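Local coordinates for acyl-[acyl-carrier-protein]--UDP-N-acetylglucosamine O-acyltransferase (Acinetobacter baumannii, PDB 4E6U), which probably catalyses the transfer of an acyl chain from acyl carrier protein to UDP-N-acetylglucosamine, an early step of lipopolysaccharide (lipid A) synthesis, at residues A[54-59]-A[100-105]; A[68-73]-A[84-89]; A[182-187]-A[223-228]; A[218-223]-A[240-245]. One frame throughout, in Å; residues are numbered along the deposited sequence. Where two conformers were deposited one is given.

Contact 1: residues A[54-59]-A[100-105]; sequences GFTRIG and LHRGTV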
loop_
_atom_site.group_PDB
_atom_site.type_symbol
_atom_site.label_atom_id
_atom_site.label_comp_id
_atom_site.label_asym_id
_atom_site.label_seq_id
_atom_site.Cartn_x
_atom_site.Cartn_y
_atom_site.Cartn_z
ATOM N N GLY A 54 -4.701 20.851 -10.232
ATOM C CA GLY A 54 -4.847 22.295 -10.336
ATOM C C GLY A 54 -4.033 22.941 -9.257
ATOM O O GLY A 54 -3.534 22.264 -8.352
ATOM N N PHE A 55 -3.862 24.262 -9.358
ATOM C CA PHE A 55 -3.310 25.043 -8.238
ATOM C C PHE A 55 -2.004 24.450 -7.712
ATOM O O PHE A 55 -1.826 24.246 -6.510
ATOM C CB PHE A 55 -4.375 25.212 -7.137
ATOM C CG PHE A 55 -5.609 25.874 -7.630
ATOM C CD1 PHE A 55 -5.729 27.262 -7.550
ATOM C CD2 PHE A 55 -6.623 25.141 -8.236
ATOM C CE1 PHE A 55 -6.862 27.901 -8.047
ATOM C CE2 PHE A 55 -7.763 25.778 -8.726
ATOM C CZ PHE A 55 -7.873 27.155 -8.634
ATOM N N THR A 56 -1.091 24.197 -8.640
ATOM C CA THR A 56 0.170 23.544 -8.345
ATOM C C THR A 56 1.297 24.267 -9.067
ATOM O O THR A 56 1.190 24.534 -10.272
ATOM C CB THR A 56 0.117 22.045 -8.778
ATOM O OG1 THR A 56 -0.886 21.379 -7.989
ATOM C CG2 THR A 56 1.433 21.336 -8.553
ATOM N N ARG A 57 2.361 24.581 -8.331
ATOM C CA ARG A 57 3.575 25.136 -8.917
ATOM C C ARG A 57 4.631 24.059 -8.875
ATOM O O ARG A 57 4.911 23.526 -7.799
ATOM C CB ARG A 57 4.052 26.366 -8.132
ATOM C CG ARG A 57 3.048 27.492 -8.144
ATOM C CD ARG A 57 3.523 28.700 -7.334
ATOM N NE ARG A 57 2.403 29.612 -7.099
ATOM C CZ ARG A 57 1.712 29.709 -5.965
ATOM N NH1 ARG A 57 2.020 28.966 -4.905
ATOM N NH2 ARG A 57 0.702 30.570 -5.891
ATOM N N ILE A 58 5.170 23.691 -10.034
ATOM C CA ILE A 58 6.198 22.664 -10.165
ATOM C C ILE A 58 7.472 23.320 -10.672
ATOM O O ILE A 58 7.434 24.040 -11.666
ATOM C CB ILE A 58 5.749 21.544 -11.142
ATOM C CG1 ILE A 58 4.486 20.880 -10.583
ATOM C CG2 ILE A 58 6.866 20.526 -11.362
ATOM C CD1 ILE A 58 3.766 19.949 -11.544
ATOM N N GLY A 59 8.581 23.072 -9.995
ATOM C CA GLY A 59 9.865 23.668 -10.376
ATOM C C GLY A 59 10.545 23.005 -11.553
ATOM O O GLY A 59 9.896 22.437 -12.434
ATOM N N LEU A 100 -0.246 13.396 -4.319
ATOM C CA LEU A 100 0.209 14.587 -3.605
ATOM C C LEU A 100 -0.960 15.542 -3.554
ATOM O O LEU A 100 -1.484 15.956 -4.590
ATOM C CB LEU A 100 1.413 15.242 -4.297
ATOM C CG LEU A 100 2.738 14.514 -4.111
ATOM C CD1 LEU A 100 2.900 13.451 -5.190
ATOM C CD2 LEU A 100 3.894 15.518 -4.140
ATOM N N HIS A 101 -1.394 15.894 -2.348
ATOM C CA HIS A 101 -2.614 16.680 -2.196
ATOM C C HIS A 101 -2.375 18.104 -1.734
ATOM O O HIS A 101 -1.416 18.369 -1.032
ATOM C CB HIS A 101 -3.594 15.980 -1.263
ATOM C CG HIS A 101 -4.183 14.748 -1.858
ATOM N ND1 HIS A 101 -4.904 13.835 -1.121
ATOM C CD2 HIS A 101 -4.125 14.263 -3.124
ATOM C CE1 HIS A 101 -5.294 12.854 -1.919
ATOM N NE2 HIS A 101 -4.846 13.094 -3.141
ATOM N N ARG A 102 -3.266 18.988 -2.168
ATOM C CA ARG A 102 -3.185 20.411 -1.852
ATOM C C ARG A 102 -3.558 20.659 -0.397
ATOM O O ARG A 102 -4.057 19.769 0.299
ATOM C CB ARG A 102 -4.061 21.201 -2.819
ATOM C CG ARG A 102 -3.669 20.944 -4.288
ATOM C CD ARG A 102 -4.224 21.983 -5.242
ATOM N NE ARG A 102 -5.674 22.194 -5.137
ATOM C CZ ARG A 102 -6.587 21.714 -5.986
ATOM N NH1 ARG A 102 -6.249 20.940 -7.010
ATOM N NH2 ARG A 102 -7.870 22.021 -5.818
ATOM N N GLY A 103 -3.284 21.880 0.070
ATOM C CA GLY A 103 -3.467 22.195 1.496
ATOM C C GLY A 103 -4.884 22.508 1.932
ATOM O O GLY A 103 -5.839 22.348 1.184
ATOM N N THR A 104 -5.000 22.951 3.185
ATOM C CA THR A 104 -6.287 23.368 3.743
ATOM C C THR A 104 -6.141 24.761 4.341
ATOM O O THR A 104 -5.061 25.148 4.791
ATOM C CB THR A 104 -6.801 22.414 4.836
ATOM O OG1 THR A 104 -5.872 22.385 5.928
ATOM C CG2 THR A 104 -6.999 20.995 4.283
ATOM N N VAL A 105 -7.244 25.506 4.355
ATOM C CA VAL A 105 -7.195 26.866 4.898
ATOM C C VAL A 105 -6.983 26.902 6.405
ATOM O O VAL A 105 -6.470 27.890 6.919
ATOM C CB VAL A 105 -8.405 27.734 4.490
ATOM C CG1 VAL A 105 -8.394 27.958 2.979
ATOM C CG2 VAL A 105 -9.723 27.132 4.977
#

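Contact 2: residues A[68-73]-A[84-89]; sequences ASVGEV and TWLEIG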
loop_
_atom_site.group_PDB
_atom_site.type_symbol
_atom_site.label_atom_id
_atom_site.label_comp_id
_atom_site.label_asym_id
_atom_site.label_seq_id
_atom_site.Cartn_x
_atom_site.Cartn_y
_atom_site.Cartn_z
ATOM N N ALA A 68 0.565 9.051 -11.548
ATOM C CA ALA A 68 0.667 9.946 -10.406
ATOM C C ALA A 68 -0.460 10.965 -10.429
ATOM O O ALA A 68 -0.815 11.524 -11.480
ATOM C CB ALA A 68 2.004 10.628 -10.420
ATOM N N SER A 69 -1.011 11.217 -9.244
ATOM C CA SER A 69 -2.040 12.227 -9.031
ATOM C C SER A 69 -1.402 13.363 -8.244
ATOM O O SER A 69 -1.090 13.215 -7.055
ATOM C CB SER A 69 -3.197 11.617 -8.250
ATOM O OG SER A 69 -4.178 12.593 -7.963
ATOM N N VAL A 70 -1.168 14.460 -8.930
ATOM C CA VAL A 70 -0.336 15.537 -8.389
ATOM C C VAL A 70 -1.177 16.779 -8.209
ATOM O O VAL A 70 -1.773 17.273 -9.169
ATOM C CB VAL A 70 0.854 15.821 -9.342
ATOM C CG1 VAL A 70 1.728 16.971 -8.819
ATOM C CG2 VAL A 70 1.711 14.585 -9.469
ATOM N N GLY A 71 -1.231 17.303 -6.990
ATOM C CA GLY A 71 -1.985 18.555 -6.771
ATOM C C GLY A 71 -3.477 18.361 -6.902
ATOM O O GLY A 71 -4.175 19.143 -7.554
ATOM N N GLU A 72 -3.964 17.288 -6.291
ATOM C CA GLU A 72 -5.390 17.045 -6.207
ATOM C C GLU A 72 -5.916 17.575 -4.877
ATOM O O GLU A 72 -5.136 17.740 -3.930
ATOM C CB GLU A 72 -5.667 15.535 -6.359
ATOM C CG GLU A 72 -7.157 15.166 -6.502
ATOM C CD GLU A 72 -7.860 16.025 -7.563
ATOM O OE1 GLU A 72 -7.761 15.683 -8.757
ATOM O OE2 GLU A 72 -8.482 17.068 -7.223
ATOM N N VAL A 73 -7.218 17.841 -4.811
ATOM C CA VAL A 73 -7.840 18.313 -3.578
ATOM C C VAL A 73 -7.594 17.300 -2.467
ATOM O O VAL A 73 -7.521 16.081 -2.683
ATOM C CB VAL A 73 -9.361 18.561 -3.760
ATOM C CG1 VAL A 73 -9.613 19.728 -4.712
ATOM C CG2 VAL A 73 -10.108 17.294 -4.195
ATOM N N THR A 84 -6.596 26.433 -2.403
ATOM C CA THR A 84 -5.356 26.033 -1.752
ATOM C C THR A 84 -4.432 25.408 -2.787
ATOM O O THR A 84 -4.855 25.104 -3.897
ATOM C CB THR A 84 -5.564 25.041 -0.600
ATOM O OG1 THR A 84 -6.021 23.814 -1.154
ATOM C CG2 THR A 84 -6.624 25.537 0.414
ATOM N N TRP A 85 -3.179 25.221 -2.394
ATOM C CA TRP A 85 -2.081 25.001 -3.328
ATOM C C TRP A 85 -1.186 23.830 -2.959
ATOM O O TRP A 85 -1.141 23.383 -1.802
ATOM C CB TRP A 85 -1.225 26.278 -3.392
ATOM C CG TRP A 85 -1.953 27.409 -4.033
ATOM C CD1 TRP A 85 -2.858 28.258 -3.439
ATOM C CD2 TRP A 85 -1.862 27.805 -5.402
ATOM N NE1 TRP A 85 -3.329 29.157 -4.366
ATOM C CE2 TRP A 85 -2.730 28.909 -5.573
ATOM C CE3 TRP A 85 -1.116 27.347 -6.498
ATOM C CZ2 TRP A 85 -2.888 29.554 -6.813
ATOM C CZ3 TRP A 85 -1.277 27.993 -7.737
ATOM C CH2 TRP A 85 -2.157 29.080 -7.870
ATOM N N LEU A 86 -0.467 23.372 -3.971
ATOM C CA LEU A 86 0.682 22.496 -3.838
ATOM C C LEU A 86 1.877 23.160 -4.502
ATOM O O LEU A 86 1.752 23.679 -5.612
ATOM C CB LEU A 86 0.427 21.115 -4.488
ATOM C CG LEU A 86 1.639 20.178 -4.664
ATOM C CD1 LEU A 86 2.184 19.746 -3.314
ATOM C CD2 LEU A 86 1.231 18.945 -5.467
ATOM N N GLU A 87 3.023 23.117 -3.834
ATOM C CA GLU A 87 4.287 23.527 -4.430
ATOM C C GLU A 87 5.286 22.385 -4.417
ATOM O O GLU A 87 5.426 21.689 -3.404
ATOM C CB GLU A 87 4.856 24.737 -3.662
ATOM C CG GLU A 87 4.125 26.029 -3.954
ATOM C CD GLU A 87 4.567 27.193 -3.088
ATOM O OE1 GLU A 87 5.433 27.011 -2.200
ATOM O OE2 GLU A 87 4.001 28.286 -3.299
ATOM N N ILE A 88 5.976 22.195 -5.533
ATOM C CA ILE A 88 7.024 21.212 -5.680
ATOM C C ILE A 88 8.255 21.963 -6.185
ATOM O O ILE A 88 8.129 22.767 -7.116
ATOM C CB ILE A 88 6.590 20.134 -6.704
ATOM C CG1 ILE A 88 5.458 19.282 -6.124
ATOM C CG2 ILE A 88 7.755 19.260 -7.127
ATOM C CD1 ILE A 88 4.724 18.446 -7.179
ATOM N N GLY A 89 9.413 21.695 -5.589
ATOM C CA GLY A 89 10.667 22.365 -5.990
ATOM C C GLY A 89 11.283 21.753 -7.230
ATOM O O GLY A 89 10.586 21.516 -8.235
#

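Contact 3: residues A[182-187]-A[223-228]; sequences DVPAYV and LIFKSG. With EDO (1,2-ethanediol), chain K.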
loop_
_atom_site.group_PDB
_atom_site.type_symbol
_atom_site.label_atom_id
_atom_site.label_comp_id
_atom_site.label_asym_id
_atom_site.label_seq_id
_atom_site.Cartn_x
_atom_site.Cartn_y
_atom_site.Cartn_z
ATOM N N ASP A 182 6.984 12.362 17.132
ATOM C CA ASP A 182 8.056 12.978 16.363
ATOM C C ASP A 182 9.313 12.140 16.368
ATOM O O ASP A 182 9.605 11.458 17.371
ATOM C CB ASP A 182 8.392 14.353 16.920
ATOM C CG ASP A 182 7.292 15.361 16.710
ATOM O OD1 ASP A 182 6.250 15.064 16.062
ATOM O OD2 ASP A 182 7.486 16.490 17.205
ATOM N N VAL A 183 10.062 12.191 15.268
ATOM C CA VAL A 183 11.343 11.515 15.174
ATOM C C VAL A 183 12.417 12.579 15.076
ATOM O O VAL A 183 12.519 13.278 14.072
ATOM C CB VAL A 183 11.410 10.546 13.971
ATOM C CG1 VAL A 183 12.776 9.851 13.895
ATOM C CG2 VAL A 183 10.292 9.508 14.079
ATOM N N PRO A 184 13.230 12.720 16.128
ATOM C CA PRO A 184 14.217 13.793 16.116
ATOM C C PRO A 184 15.329 13.610 15.092
ATOM O O PRO A 184 15.526 12.507 14.546
ATOM C CB PRO A 184 14.787 13.750 17.551
ATOM C CG PRO A 184 13.733 13.115 18.349
ATOM C CD PRO A 184 13.133 12.068 17.448
ATOM N N ALA A 185 16.062 14.696 14.849
ATOM C CA ALA A 185 17.195 14.708 13.934
ATOM C C ALA A 185 18.148 13.576 14.245
ATOM O O ALA A 185 18.408 13.285 15.424
ATOM C CB ALA A 185 17.935 16.058 14.009
ATOM N N TYR A 186 18.661 12.915 13.203
ATOM C CA TYR A 186 19.638 11.816 13.314
ATOM C C TYR A 186 19.115 10.497 13.882
ATOM O O TYR A 186 19.869 9.536 13.950
ATOM C CB TYR A 186 20.866 12.196 14.168
ATOM C CG TYR A 186 21.413 13.569 13.956
ATOM C CD1 TYR A 186 22.008 13.927 12.750
ATOM C CD2 TYR A 186 21.360 14.516 14.984
ATOM C CE1 TYR A 186 22.526 15.204 12.556
ATOM C CE2 TYR A 186 21.874 15.786 14.809
ATOM C CZ TYR A 186 22.457 16.128 13.598
ATOM O OH TYR A 186 22.970 17.394 13.442
ATOM N N VAL A 187 17.850 10.430 14.287
ATOM C CA VAL A 187 17.368 9.257 15.014
ATOM C C VAL A 187 16.914 8.128 14.084
ATOM O O VAL A 187 16.313 8.386 13.032
ATOM C CB VAL A 187 16.264 9.644 16.041
ATOM C CG1 VAL A 187 15.588 8.426 16.628
ATOM C CG2 VAL A 187 16.877 10.506 17.182
ATOM N N LEU A 223 20.925 10.941 26.840
ATOM C CA LEU A 223 20.177 11.904 27.651
ATOM C C LEU A 223 18.696 11.975 27.322
ATOM O O LEU A 223 17.854 12.052 28.212
ATOM C CB LEU A 223 20.801 13.297 27.559
ATOM C CG LEU A 223 22.146 13.445 28.283
ATOM C CD1 LEU A 223 22.907 14.609 27.704
ATOM C CD2 LEU A 223 21.936 13.620 29.803
ATOM N N ILE A 224 18.378 11.938 26.024
ATOM C CA ILE A 224 16.991 12.057 25.589
ATOM C C ILE A 224 16.184 10.780 25.858
ATOM O O ILE A 224 15.062 10.844 26.349
ATOM C CB ILE A 224 16.934 12.393 24.083
ATOM C CG1 ILE A 224 17.555 13.766 23.825
ATOM C CG2 ILE A 224 15.483 12.395 23.596
ATOM C CD1 ILE A 224 17.875 14.050 22.336
ATOM N N PHE A 225 16.772 9.635 25.542
ATOM C CA PHE A 225 16.008 8.397 25.495
ATOM C C PHE A 225 16.211 7.426 26.645
ATOM O O PHE A 225 15.333 6.600 26.895
ATOM C CB PHE A 225 16.274 7.691 24.157
ATOM C CG PHE A 225 15.750 8.452 22.965
ATOM C CD1 PHE A 225 14.387 8.466 22.680
ATOM C CD2 PHE A 225 16.611 9.164 22.151
ATOM C CE1 PHE A 225 13.904 9.182 21.596
ATOM C CE2 PHE A 225 16.133 9.874 21.040
ATOM C CZ PHE A 225 14.778 9.876 20.773
ATOM N N LYS A 226 17.346 7.503 27.327
ATOM C CA LYS A 226 17.705 6.468 28.310
ATOM C C LYS A 226 17.769 6.964 29.747
ATOM O O LYS A 226 17.777 6.166 30.679
ATOM C CB LYS A 226 19.042 5.825 27.942
ATOM C CG LYS A 226 19.121 5.269 26.522
ATOM C CD LYS A 226 18.174 4.102 26.362
ATOM C CE LYS A 226 18.652 3.165 25.266
ATOM N NZ LYS A 226 17.741 1.984 25.201
ATOM N N SER A 227 17.787 8.269 29.945
ATOM C CA SER A 227 18.099 8.791 31.277
ATOM C C SER A 227 16.909 9.053 32.154
ATOM O O SER A 227 17.087 9.342 33.336
ATOM C CB SER A 227 18.908 10.066 31.122
ATOM O OG SER A 227 20.126 9.712 30.476
ATOM N N GLY A 228 15.708 9.011 31.591
ATOM C CA GLY A 228 14.498 9.340 32.333
ATOM C C GLY A 228 14.203 10.826 32.378
ATOM O O GLY A 228 13.226 11.249 32.982
HETATM C C1 EDO K . 12.169 13.456 37.040
HETATM O O1 EDO K . 12.234 14.874 37.314
HETATM C C2 EDO K . 12.895 13.137 35.733
HETATM O O2 EDO K . 12.166 13.664 34.612
#

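Contact 4: residues A[218-223]-A[240-245]; sequences REAYKL and SEILPS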
loop_
_atom_site.group_PDB
_atom_site.type_symbol
_atom_site.label_atom_id
_atom_site.label_comp_id
_atom_site.label_asym_id
_atom_site.label_seq_id
_atom_site.Cartn_x
_atom_site.Cartn_y
_atom_site.Cartn_z
ATOM N N ARG A 218 25.722 10.647 20.347
ATOM C CA ARG A 218 25.389 9.438 21.100
ATOM C C ARG A 218 25.091 9.753 22.566
ATOM O O ARG A 218 24.158 9.201 23.142
ATOM C CB ARG A 218 26.497 8.399 20.982
ATOM C CG ARG A 218 26.607 7.836 19.563
ATOM C CD ARG A 218 27.833 6.985 19.367
ATOM N NE ARG A 218 27.689 5.677 19.995
ATOM C CZ ARG A 218 28.399 4.605 19.654
ATOM N NH1 ARG A 218 29.302 4.682 18.680
ATOM N NH2 ARG A 218 28.205 3.453 20.288
ATOM N N GLU A 219 25.868 10.666 23.148
ATOM C CA GLU A 219 25.601 11.101 24.522
ATOM C C GLU A 219 24.277 11.843 24.604
ATOM O O GLU A 219 23.486 11.618 25.521
ATOM C CB GLU A 219 26.736 11.989 25.050
ATOM C CG GLU A 219 28.084 11.281 25.184
ATOM C CD GLU A 219 29.212 12.241 25.527
ATOM O OE1 GLU A 219 30.206 11.782 26.130
ATOM O OE2 GLU A 219 29.106 13.447 25.204
ATOM N N ALA A 220 24.008 12.686 23.600
ATOM C CA ALA A 220 22.743 13.381 23.538
ATOM C C ALA A 220 21.572 12.400 23.451
ATOM O O ALA A 220 20.549 12.577 24.118
ATOM C CB ALA A 220 22.733 14.365 22.352
ATOM N N TYR A 221 21.746 11.361 22.628
ATOM C CA TYR A 221 20.740 10.311 22.498
ATOM C C TYR A 221 20.465 9.663 23.863
ATOM O O TYR A 221 19.311 9.465 24.245
ATOM C CB TYR A 221 21.187 9.259 21.466
ATOM C CG TYR A 221 20.156 8.181 21.278
ATOM C CD1 TYR A 221 19.228 8.263 20.239
ATOM C CD2 TYR A 221 20.080 7.103 22.150
ATOM C CE1 TYR A 221 18.250 7.279 20.068
ATOM C CE2 TYR A 221 19.101 6.113 21.990
ATOM C CZ TYR A 221 18.200 6.216 20.941
ATOM O OH TYR A 221 17.230 5.242 20.791
ATOM N N LYS A 222 21.526 9.333 24.595
ATOM C CA LYS A 222 21.344 8.728 25.902
ATOM C C LYS A 222 20.582 9.646 26.847
ATOM O O LYS A 222 19.693 9.188 27.579
ATOM C CB LYS A 222 22.683 8.372 26.523
ATOM C CG LYS A 222 23.417 7.215 25.886
ATOM C CD LYS A 222 24.764 7.049 26.573
ATOM C CE LYS A 222 25.121 5.602 26.766
ATOM N NZ LYS A 222 26.147 5.455 27.836
ATOM N N LEU A 223 20.925 10.941 26.840
ATOM C CA LEU A 223 20.177 11.904 27.651
ATOM C C LEU A 223 18.696 11.975 27.322
ATOM O O LEU A 223 17.854 12.052 28.212
ATOM C CB LEU A 223 20.801 13.297 27.559
ATOM C CG LEU A 223 22.146 13.445 28.283
ATOM C CD1 LEU A 223 22.907 14.609 27.704
ATOM C CD2 LEU A 223 21.936 13.620 29.803
ATOM N N SER A 240 24.345 22.424 27.994
ATOM C CA SER A 240 25.441 22.581 28.963
ATOM C C SER A 240 26.723 21.907 28.503
ATOM O O SER A 240 27.810 22.522 28.472
ATOM C CB SER A 240 25.006 21.968 30.324
ATOM O OG SER A 240 26.026 22.096 31.321
ATOM N N GLU A 241 26.609 20.632 28.150
ATOM C CA GLU A 241 27.768 19.771 28.060
ATOM C C GLU A 241 28.195 19.357 26.660
ATOM O O GLU A 241 29.339 18.953 26.461
ATOM C CB GLU A 241 27.568 18.510 28.916
ATOM C CG GLU A 241 27.339 18.781 30.413
ATOM C CD GLU A 241 28.518 19.479 31.067
ATOM O OE1 GLU A 241 29.624 18.906 31.121
ATOM O OE2 GLU A 241 28.315 20.600 31.497
ATOM N N ILE A 242 27.268 19.412 25.707
ATOM C CA ILE A 242 27.528 18.816 24.397
ATOM C C ILE A 242 27.574 19.853 23.292
ATOM O O ILE A 242 28.528 19.876 22.502
ATOM C CB ILE A 242 26.495 17.707 24.077
ATOM C CG1 ILE A 242 26.630 16.570 25.095
ATOM C CG2 ILE A 242 26.677 17.182 22.625
ATOM C CD1 ILE A 242 25.450 15.586 25.093
ATOM N N LEU A 243 26.559 20.714 23.258
ATOM C CA LEU A 243 26.429 21.742 22.214
ATOM C C LEU A 243 27.680 22.616 22.009
ATOM O O LEU A 243 28.016 22.924 20.864
ATOM C CB LEU A 243 25.210 22.625 22.483
ATOM C CG LEU A 243 24.842 23.681 21.429
ATOM C CD1 LEU A 243 24.452 23.010 20.086
ATOM C CD2 LEU A 243 23.712 24.546 21.942
ATOM N N PRO A 244 28.378 23.010 23.103
ATOM C CA PRO A 244 29.519 23.904 22.870
ATOM C C PRO A 244 30.603 23.333 21.944
ATOM O O PRO A 244 31.171 24.090 21.145
ATOM C CB PRO A 244 30.063 24.144 24.293
ATOM C CG PRO A 244 28.852 24.044 25.146
ATOM C CD PRO A 244 28.129 22.840 24.550
ATOM N N SER A 245 30.890 22.035 22.027
ATOM C CA SER A 245 31.881 21.423 21.132
ATOM C C SER A 245 31.254 20.674 19.958
ATOM O O SER A 245 31.960 20.292 19.026
ATOM C CB SER A 245 32.826 20.495 21.904
ATOM O OG SER A 245 32.168 19.325 22.356
#

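Contact 1: residues A[54-59]-A[100-105]
A buried, partly polar contact between two corners of the left-handed parallel beta-helix, the hallmark of this acyltransferase family, joins Arg102 to Gly54 and Phe55. Gly54 and Phe55 form the corner after strand 51-52 and Arg102 the equivalent corner after strand 99-101, two coils on. The arginine chain bends at chi3 (-53°) and lays its CD 3.2 Å from Gly54 O. Its NH1 makes a weak hydrogen bond to the same oxygen, 3.3 Å from Gly54 O and bent to 124°; the stronger partner of NH1 is Gly71 O, on the corner of the intervening coil. Gly54 O also accepts from Thr56 OG1, at 2.8 Å, the hydroxyl standing above the carbonyl plane. Phe55 approaches the guanidinium from one face: its CD2 lies 4.1 Å from Arg102 CZ, above the middle of the group, and its CB is 3.7 Å from Arg102 CD. Ring and guanidinium planes are 50° apart, so this is not a parallel stack. A carbonyl from each of two earlier corners at NH1 and the phenylalanine over one face fix the rotation of the buried guanidinium, probably with some electrostatic help from the carbonyl dipoles.

Contact 2: residues A[68-73]-A[84-89]
Val70 meets both Leu86 and Ile88 at about a right angle, offering each of them the same methyl group. That methyl, CG1, is swung opposite the backbone nitrogen (chi1 179°), which carries it across to the other segment. There it lies 3.7 Å from Ile88 CD1 and 3.9 Å from Leu86 CD2. Two residues apart on strand 85-88, Leu86 and Ile88 both aim at the segment 68-73. Leu86 also presses its CD2 onto the backbone: the methyl is 3.3 Å from Gly71 N, a tight fit, and 3.5 Å from Gly71 CA. All four residues are buried inside the left-handed beta-helix, where strand 69-70 belongs to one face and strand 85-88 to another. Gly71 is the corner at which the chain leaves the first face, with positive phi (70°). The ten residues between the segments then form an excursion without helix or strand before the chain resumes as the next face. Further interior packing continues the row, with Leu86 touching Leu100 and Ile88 touching Ile113 on adjoining turns. On the outer side of strand 69-70, Ser69 OG is hydrogen-bonded to Glu96 and Gln66 of a second subunit.

Contact 3: residues A[182-187]-A[223-228]
Pro184 O accepts a hydrogen bond from Val187 N at 3.1 Å, closing a type II beta turn whose two end residues both rest on Phe225. Tyr186 takes the positive phi (71°) of the turn, which brings Pro184 and Val187 round to the same aromatic ring. Pro184 CG meets the ring at its edge, near its plane, 4.2 Å from Phe225 CZ. Val187 approaches obliquely, its CG2 4.0 Å from Phe225 CE2. Pro184 and Val187 both head toward the ring as Phe225 heads toward them, so its outer end is received by two aliphatic groups. One face of the same ring is covered from within its own helix by Ile224 CG2, 3.6 Å above the centre. Phe225 lies near the end of helix 211-225. Beyond it, Gly228 has positive phi, and its O lies 3.1 Å from O2 of an ethanediol probably taken up from the crystallisation liquor. The turn leads from the last coils of the beta-helix into strand 187-191. Helix 250-258 packs on Pro184 through Leu252 and Ser255, and Ala196 of strand 194-199 touches both Val187 and Phe225, so the contact ties the end of the beta-helix to the C-terminal helices.

Contact 4: residues A[218-223]-A[240-245]
The carboxylate of Glu219 is the flat group nearest this contact; its OE2 lies 4.0 Å from Ile242 CG1, a doubtful approach because the glutamate was modelled in two conformers. Its OE1 is held by Gln215 NE2, one turn back on the same helix. Apolar packing does the rest, and it converges on one methyl group, Ile242 CD1. With CG1 opposite the carbonyl carbon (chi1 -63°) and the chain extended beyond it, Ile242 pushes CD1 against helix 211-225. There CD1 lies 3.6 Å from Ala220 N and 4.0 Å from Ala220 CB, while Glu219 CB is 3.8 Å from it. Leu223, one helical turn further on, reaches out to meet it tip to tip, its CD1 3.8 Å from Ile242 CD1. Ile242 lies at the C-terminal side of helix 231-241, so the contact joins that region to the second half of helix 211-225 in the C-terminal helical domain. Leu252 of helix 250-258 also packs on Ala220, and Ala249 touches Ile242. Between the two segments, then, the attachment is dispersive: a single isoleucine end wedged against aliphatic and backbone atoms, with the charged groups kept to the margin.

How the contacts relate
The four contacts fall into two pairs on opposite sides of the chain's centre. Contacts 1 and 2 have centres about 3 Å apart in the beta-helix, and contact 2 is nested within the loop that contact 1 closes. They draw on neighbouring strands of the same two sheets and are joined by a probable hydrogen bond from Gly71 N to Leu100 O (2.8 Å). Both are buried, yet contact 1 is partly polar, between corners, while contact 2 is hydrocarbon packing of the interior. Contacts 3 and 4 share Leu223 and helix 211-225. Contact 3 faces the last coils and is buried; contact 4, helix 211-225 against the C-terminal side of helix 231-241, is only partly so.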